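Local structure of BH1408 protein (4E0A) at residues A15-H18 against T19-H22; K27-G30 against D31-R34; L108-E111 against A112-Y116. The protein is probably an N-acetyltransferase of the GNAT family, transferring an acetyl group to an amine nitrogen. The protein carries 1 engineered substitution. One frame throughout, in Å; residues are numbered along the deposited sequence.

Contact 1: A15-H18 against T19-H22; sequences ARLH and TQVH
Ala15 gives its carbonyl oxygen to the first turn of this helical stretch: Thr19 N bonds to Ala15 O at 2.9 Å, and Thr19 OG1 lies 3.1 Å from the same Ala15 O. The Thr19 hydroxyl is also hydrogen-bonded to that of Thr39. Arg16 bonds through its O to Gln20 N at 3.2 Å, and its side chain runs beside that of Gln20, the two pointing the same way. The arginine bends at chi3 (66°), and the guanidinium plane is turned 66° from the amide. NH1 of Arg16 and NE2 of Gln20, both donors, are joined by a water that accepts from each, 3.0 Å from Gln20 NE2. Asp97 binds both groups as well, by a salt bridge to Arg16 and a hydrogen bond from Gln20 NE2, while Gln20 OE1 takes the backbone N of Glu98. Leu17 lays CD1 over one face of the guanidinium, and its O receives a weak, long bond from Val21 N; a second water sits between Leu17 O and Gln20 OE1. His18 closes the series with its O bound to His22 N at 2.8 Å. The His18 ring is hydrogen-bonded through ND1 to the hydroxyl of Thr39; His22 NE2 instead meets Arg34 O. This part of helix 11-28 packs on the sheet, with Leu17 touching Ile66 and Tyr69 of strand 65-77, His18 reaching Tyr69 and Asp93, and Val21 resting on Cys95 of strand 86-96.

Contact 2: K27-G30 against D31-R34; sequences KERG and DIFR
Arg29 holds the carboxylate of Asp31 side-on, in a paired salt bridge. Arg29 NE bonds to Asp31 OD1 at 2.9 Å and Arg29 NH2 to Asp31 OD2, also at 2.9 Å, each oxygen using its syn lone pair. Both acceptors lie close to the guanidinium plane, and that plane and the carboxylate are only 21° apart, so the two groups hold one another flat. Ile32 packs its CD1 methyl over one face of the guanidinium, 3.6 Å from Arg29 NH2 and offset toward the rim. The arginine folds back to reach this place by bending at chi2 and chi3, while Asp31 CG stands between its backbone N and carbonyl carbon (chi1 57°), which brings the carboxylate to the edge of the guanidinium.

Behind the salt bridge lies the chain reversal that ends helix 11-28. Arg29 is the first residue to leave helical phi/psi, and Gly30 and Asp31 follow as the central pair of a beta turn close to type I, closed by Ile32 N on Arg29 O at 3.1 Å from above the carbonyl plane. The same oxygen takes Phe33 N at 2.9 Å, nearly along the C=O axis, so one carbonyl is gripped by two backbone N-H groups. Phe33 brings its ring edge to Arg29, with CD1 3.9 Å from Arg29 CB, and Tyr130 and His25 meet that ring edge-to-face. Farther out, Arg29 NH1 has its own salt bridge to Glu153. Gln84 of the second subunit donates from NE2 to Gly30 O, and Met83 of that subunit packs on Ile32 and Phe33.

Contact 3: L108-E111 against A112-Y116; sequences LIFE and AIISY
Ala112 stands one turn after Leu108 on helix 105-119, the crossover helix of a beta-alpha-beta unit between strands 86-96 and 124-130, and its N bonds to Leu108 O at 3.2 Å. Its methyl lies 3.2 Å from Ile109 O and touches Leu57 of strand 54-62. Ile113 bonds through N to Ile109 O, and its CG1, anti to its carbonyl carbon (chi1 -62°), carries CD1 to within 4.1 Å of Ile109 CG2. Both isoleucines touch Ser70; Ile109 also meets Leu94, and Ile113 meets Ile91 and Ile72. Ile114 continues the helical i to i+4 bonding, N to Phe110 O at 2.9 Å, and extends CD1 obliquely to the Phe110 ring, 3.8 Å from its CD2. The ring also touches Leu143 and Met145, and both side chains meet Leu154 of the second subunit. With the Phe110 ring cut back to an alanine, Ile114 CD1 and that Leu154 would probably lose their aromatic partner and a gap would open beside them. Ser115 N bonds to Glu111 O at 3.1 Å, and a water 2.7 Å from Glu111 O donates a further hydrogen bond to that same carbonyl oxygen.

How the contacts relate
Along the chain the contacts come in the order 1, 2, 3. Contacts 1 and 2 share helix 11-28, the first within it and the second at its end and in the loop that follows; their centres are 14 Å apart, and they meet at His22, whose ring packs on Phe33. Contact 3, on helix 105-119, lies on the opposite side of the chain's centre, its centre about 21 Å from that of contact 1 and about 30 Å from that of contact 2. The two helices thus flank the mixed sheet, as in the GNAT fold, and contacts 2 and 3 both reach the second subunit.

Contact 1: A15-H18 against T19-H22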
# COMPACT_ATOMS: atom_id res chain seq x y z
N ALA A 15 -4.74 -18.09 16.07
CA ALA A 15 -5.81 -17.10 16.16
C ALA A 15 -5.65 -16.17 17.36
O ALA A 15 -5.86 -14.95 17.27
CB ALA A 15 -7.20 -17.77 16.16
N ARG A 16 -5.27 -16.75 18.50
CA ARG A 16 -5.08 -15.98 19.72
C ARG A 16 -4.00 -14.92 19.54
O ARG A 16 -4.16 -13.76 19.93
CB ARG A 16 -4.71 -16.93 20.88
CG ARG A 16 -4.43 -16.22 22.20
CD ARG A 16 -4.08 -17.20 23.30
NE ARG A 16 -2.83 -17.91 23.07
CZ ARG A 16 -1.63 -17.46 23.45
NH1 ARG A 16 -1.54 -16.29 24.07
NH2 ARG A 16 -0.54 -18.18 23.21
N LEU A 17 -2.89 -15.33 18.93
CA LEU A 17 -1.82 -14.39 18.60
C LEU A 17 -2.29 -13.31 17.63
O LEU A 17 -1.96 -12.14 17.80
CB LEU A 17 -0.62 -15.12 18.01
CG LEU A 17 0.44 -15.66 18.98
CD1 LEU A 17 -0.14 -16.24 20.25
CD2 LEU A 17 1.29 -16.69 18.25
N HIS A 18 -3.05 -13.70 16.61
CA HIS A 18 -3.53 -12.72 15.64
C HIS A 18 -4.39 -11.67 16.34
O HIS A 18 -4.32 -10.47 16.02
CB HIS A 18 -4.32 -13.39 14.52
CG HIS A 18 -4.78 -12.42 13.47
ND1 HIS A 18 -6.01 -11.79 13.52
CD2 HIS A 18 -4.18 -11.98 12.34
CE1 HIS A 18 -6.14 -11.00 12.47
NE2 HIS A 18 -5.05 -11.09 11.74
N THR A 19 -5.18 -12.12 17.31
CA THR A 19 -6.06 -11.23 18.06
C THR A 19 -5.32 -10.18 18.90
O THR A 19 -5.76 -9.02 18.95
CB THR A 19 -7.05 -12.04 18.92
OG1 THR A 19 -7.93 -12.75 18.04
CG2 THR A 19 -7.89 -11.12 19.83
N GLN A 20 -4.21 -10.55 19.55
CA GLN A 20 -3.39 -9.57 20.25
C GLN A 20 -3.06 -8.41 19.32
O GLN A 20 -3.27 -7.25 19.67
CB GLN A 20 -2.07 -10.19 20.75
CG GLN A 20 -2.23 -11.28 21.78
CD GLN A 20 -0.90 -11.91 22.17
OE1 GLN A 20 0.17 -11.46 21.74
NE2 GLN A 20 -0.96 -12.95 22.98
N VAL A 21 -2.54 -8.74 18.14
CA VAL A 21 -2.15 -7.71 17.19
C VAL A 21 -3.37 -6.97 16.63
O VAL A 21 -3.36 -5.74 16.50
CB VAL A 21 -1.26 -8.27 16.05
CG1 VAL A 21 -1.09 -7.25 14.93
CG2 VAL A 21 0.11 -8.67 16.61
N HIS A 22 -4.45 -7.71 16.34
CA HIS A 22 -5.64 -7.05 15.82
C HIS A 22 -6.18 -6.03 16.81
O HIS A 22 -6.49 -4.90 16.43
CB HIS A 22 -6.76 -8.02 15.47
CG HIS A 22 -7.87 -7.36 14.72
ND1 HIS A 22 -7.70 -6.88 13.44
CD2 HIS A 22 -9.12 -7.02 15.09
CE1 HIS A 22 -8.82 -6.31 13.04
NE2 HIS A 22 -9.70 -6.39 14.02
O HOH W 1 -3.57 -13.70 24.15
O HOH W 2 0.78 -11.51 18.88

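Contact 2: K27-G30 against D31-R34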
# COMPACT_ATOMS: atom_id res chain seq x y z
N LYS A 27 -7.37 -0.54 18.80
CA LYS A 27 -7.13 0.48 19.80
C LYS A 27 -6.65 1.79 19.17
O LYS A 27 -7.14 2.87 19.51
CB LYS A 27 -6.09 -0.04 20.80
CG LYS A 27 -5.95 0.76 22.08
CD LYS A 27 -5.22 -0.07 23.14
CE LYS A 27 -4.90 0.74 24.38
NZ LYS A 27 -4.05 1.93 24.06
N GLU A 28 -5.69 1.69 18.25
CA GLU A 28 -5.04 2.88 17.70
C GLU A 28 -5.71 3.45 16.45
O GLU A 28 -5.62 4.65 16.17
CB GLU A 28 -3.58 2.58 17.37
CG GLU A 28 -2.75 2.10 18.55
CD GLU A 28 -2.65 3.13 19.64
OE1 GLU A 28 -2.61 4.34 19.33
OE2 GLU A 28 -2.61 2.74 20.82
N ARG A 29 -6.35 2.58 15.67
CA ARG A 29 -7.02 3.01 14.44
C ARG A 29 -8.39 2.33 14.34
O ARG A 29 -8.61 1.51 13.46
CB ARG A 29 -6.18 2.65 13.21
CG ARG A 29 -4.91 3.49 12.99
CD ARG A 29 -5.19 4.98 12.97
NE ARG A 29 -6.09 5.40 11.90
CZ ARG A 29 -5.69 5.88 10.72
NH1 ARG A 29 -4.40 5.98 10.43
NH2 ARG A 29 -6.59 6.24 9.80
N GLY A 30 -9.29 2.68 15.26
CA GLY A 30 -10.62 2.12 15.28
C GLY A 30 -11.47 2.56 14.09
O GLY A 30 -12.55 2.02 13.86
N ASP A 31 -10.97 3.54 13.34
CA ASP A 31 -11.67 4.04 12.17
C ASP A 31 -11.49 3.08 11.00
O ASP A 31 -12.28 3.07 10.05
CB ASP A 31 -11.21 5.46 11.81
CG ASP A 31 -9.72 5.57 11.58
OD1 ASP A 31 -8.93 4.87 12.27
OD2 ASP A 31 -9.31 6.36 10.70
N ILE A 32 -10.44 2.26 11.08
CA ILE A 32 -10.12 1.31 10.04
C ILE A 32 -10.44 -0.10 10.52
O ILE A 32 -11.05 -0.89 9.79
CB ILE A 32 -8.62 1.42 9.62
CG1 ILE A 32 -8.35 2.80 8.98
CG2 ILE A 32 -8.21 0.31 8.65
CD1 ILE A 32 -6.96 2.96 8.39
N PHE A 33 -10.04 -0.41 11.75
CA PHE A 33 -10.11 -1.77 12.27
C PHE A 33 -11.30 -1.95 13.20
O PHE A 33 -11.68 -1.05 13.93
CB PHE A 33 -8.79 -2.15 12.97
CG PHE A 33 -7.60 -2.15 12.05
CD1 PHE A 33 -6.80 -1.02 11.93
CD2 PHE A 33 -7.31 -3.26 11.29
CE1 PHE A 33 -5.73 -1.01 11.07
CE2 PHE A 33 -6.23 -3.26 10.42
CZ PHE A 33 -5.44 -2.14 10.31
N ARG A 34 -11.88 -3.14 13.17
CA ARG A 34 -13.09 -3.42 13.92
C ARG A 34 -12.86 -4.61 14.85
O ARG A 34 -12.24 -5.60 14.46
CB ARG A 34 -14.23 -3.73 12.93
CG ARG A 34 -15.60 -3.89 13.55
CD ARG A 34 -16.61 -4.26 12.46
NE ARG A 34 -17.96 -4.42 12.97
CZ ARG A 34 -18.44 -5.56 13.46
NH1 ARG A 34 -17.67 -6.65 13.51
NH2 ARG A 34 -19.69 -5.61 13.91

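Contact 3: L108-E111 against A112-Y116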
# COMPACT_ATOMS: atom_id res chain seq x y z
N LEU A 108 14.19 -15.07 14.40
CA LEU A 108 14.29 -16.43 13.90
C LEU A 108 13.24 -16.70 12.82
O LEU A 108 13.53 -17.32 11.79
CB LEU A 108 14.18 -17.45 15.03
CG LEU A 108 15.40 -17.60 15.94
CD1 LEU A 108 15.08 -18.49 17.11
CD2 LEU A 108 16.58 -18.15 15.17
N ILE A 109 12.01 -16.26 13.05
CA ILE A 109 10.95 -16.42 12.04
C ILE A 109 11.30 -15.67 10.76
O ILE A 109 11.16 -16.21 9.65
CB ILE A 109 9.58 -15.93 12.55
CG1 ILE A 109 9.03 -16.90 13.61
CG2 ILE A 109 8.59 -15.80 11.38
CD1 ILE A 109 8.57 -18.18 13.01
N PHE A 110 11.78 -14.44 10.90
CA PHE A 110 12.15 -13.64 9.74
C PHE A 110 13.28 -14.28 8.93
O PHE A 110 13.28 -14.25 7.71
CB PHE A 110 12.56 -12.23 10.16
CG PHE A 110 12.57 -11.24 9.03
CD1 PHE A 110 11.38 -10.65 8.59
CD2 PHE A 110 13.76 -10.88 8.41
CE1 PHE A 110 11.36 -9.72 7.55
CE2 PHE A 110 13.76 -9.96 7.37
CZ PHE A 110 12.57 -9.37 6.94
N GLU A 111 14.27 -14.83 9.63
CA GLU A 111 15.33 -15.56 8.96
C GLU A 111 14.79 -16.72 8.12
O GLU A 111 15.26 -16.96 7.01
CB GLU A 111 16.38 -16.02 9.97
CG GLU A 111 17.29 -14.88 10.39
CD GLU A 111 18.03 -15.15 11.67
OE1 GLU A 111 17.69 -16.13 12.37
OE2 GLU A 111 18.95 -14.37 11.99
N ALA A 112 13.80 -17.43 8.65
CA ALA A 112 13.15 -18.50 7.91
C ALA A 112 12.49 -17.95 6.64
O ALA A 112 12.54 -18.58 5.58
CB ALA A 112 12.10 -19.18 8.78
N ILE A 113 11.89 -16.77 6.74
CA ILE A 113 11.24 -16.16 5.59
C ILE A 113 12.28 -15.78 4.52
O ILE A 113 12.05 -16.01 3.34
CB ILE A 113 10.37 -14.96 6.00
CG1 ILE A 113 9.25 -15.44 6.94
CG2 ILE A 113 9.77 -14.27 4.78
CD1 ILE A 113 8.43 -14.33 7.53
N ILE A 114 13.41 -15.24 4.95
CA ILE A 114 14.50 -14.95 4.02
C ILE A 114 14.92 -16.20 3.26
O ILE A 114 15.05 -16.18 2.03
CB ILE A 114 15.73 -14.34 4.73
CG1 ILE A 114 15.40 -12.95 5.27
CG2 ILE A 114 16.92 -14.27 3.76
CD1 ILE A 114 16.45 -12.40 6.23
N SER A 115 15.11 -17.31 3.98
CA SER A 115 15.51 -18.57 3.36
C SER A 115 14.50 -19.00 2.31
O SER A 115 14.86 -19.51 1.26
CB SER A 115 15.68 -19.67 4.40
OG SER A 115 16.84 -19.45 5.18
N TYR A 116 13.22 -18.78 2.61
CA TYR A 116 12.15 -19.07 1.67
C TYR A 116 12.29 -18.19 0.43
O TYR A 116 12.21 -18.68 -0.69
CB TYR A 116 10.79 -18.84 2.34
CG TYR A 116 9.61 -19.11 1.44
CD1 TYR A 116 9.00 -18.08 0.72
CD2 TYR A 116 9.10 -20.40 1.30
CE1 TYR A 116 7.93 -18.33 -0.11
CE2 TYR A 116 8.02 -20.65 0.46
CZ TYR A 116 7.44 -19.61 -0.24
OH TYR A 116 6.37 -19.86 -1.07
O HOH W 3 17.96 -16.89 6.53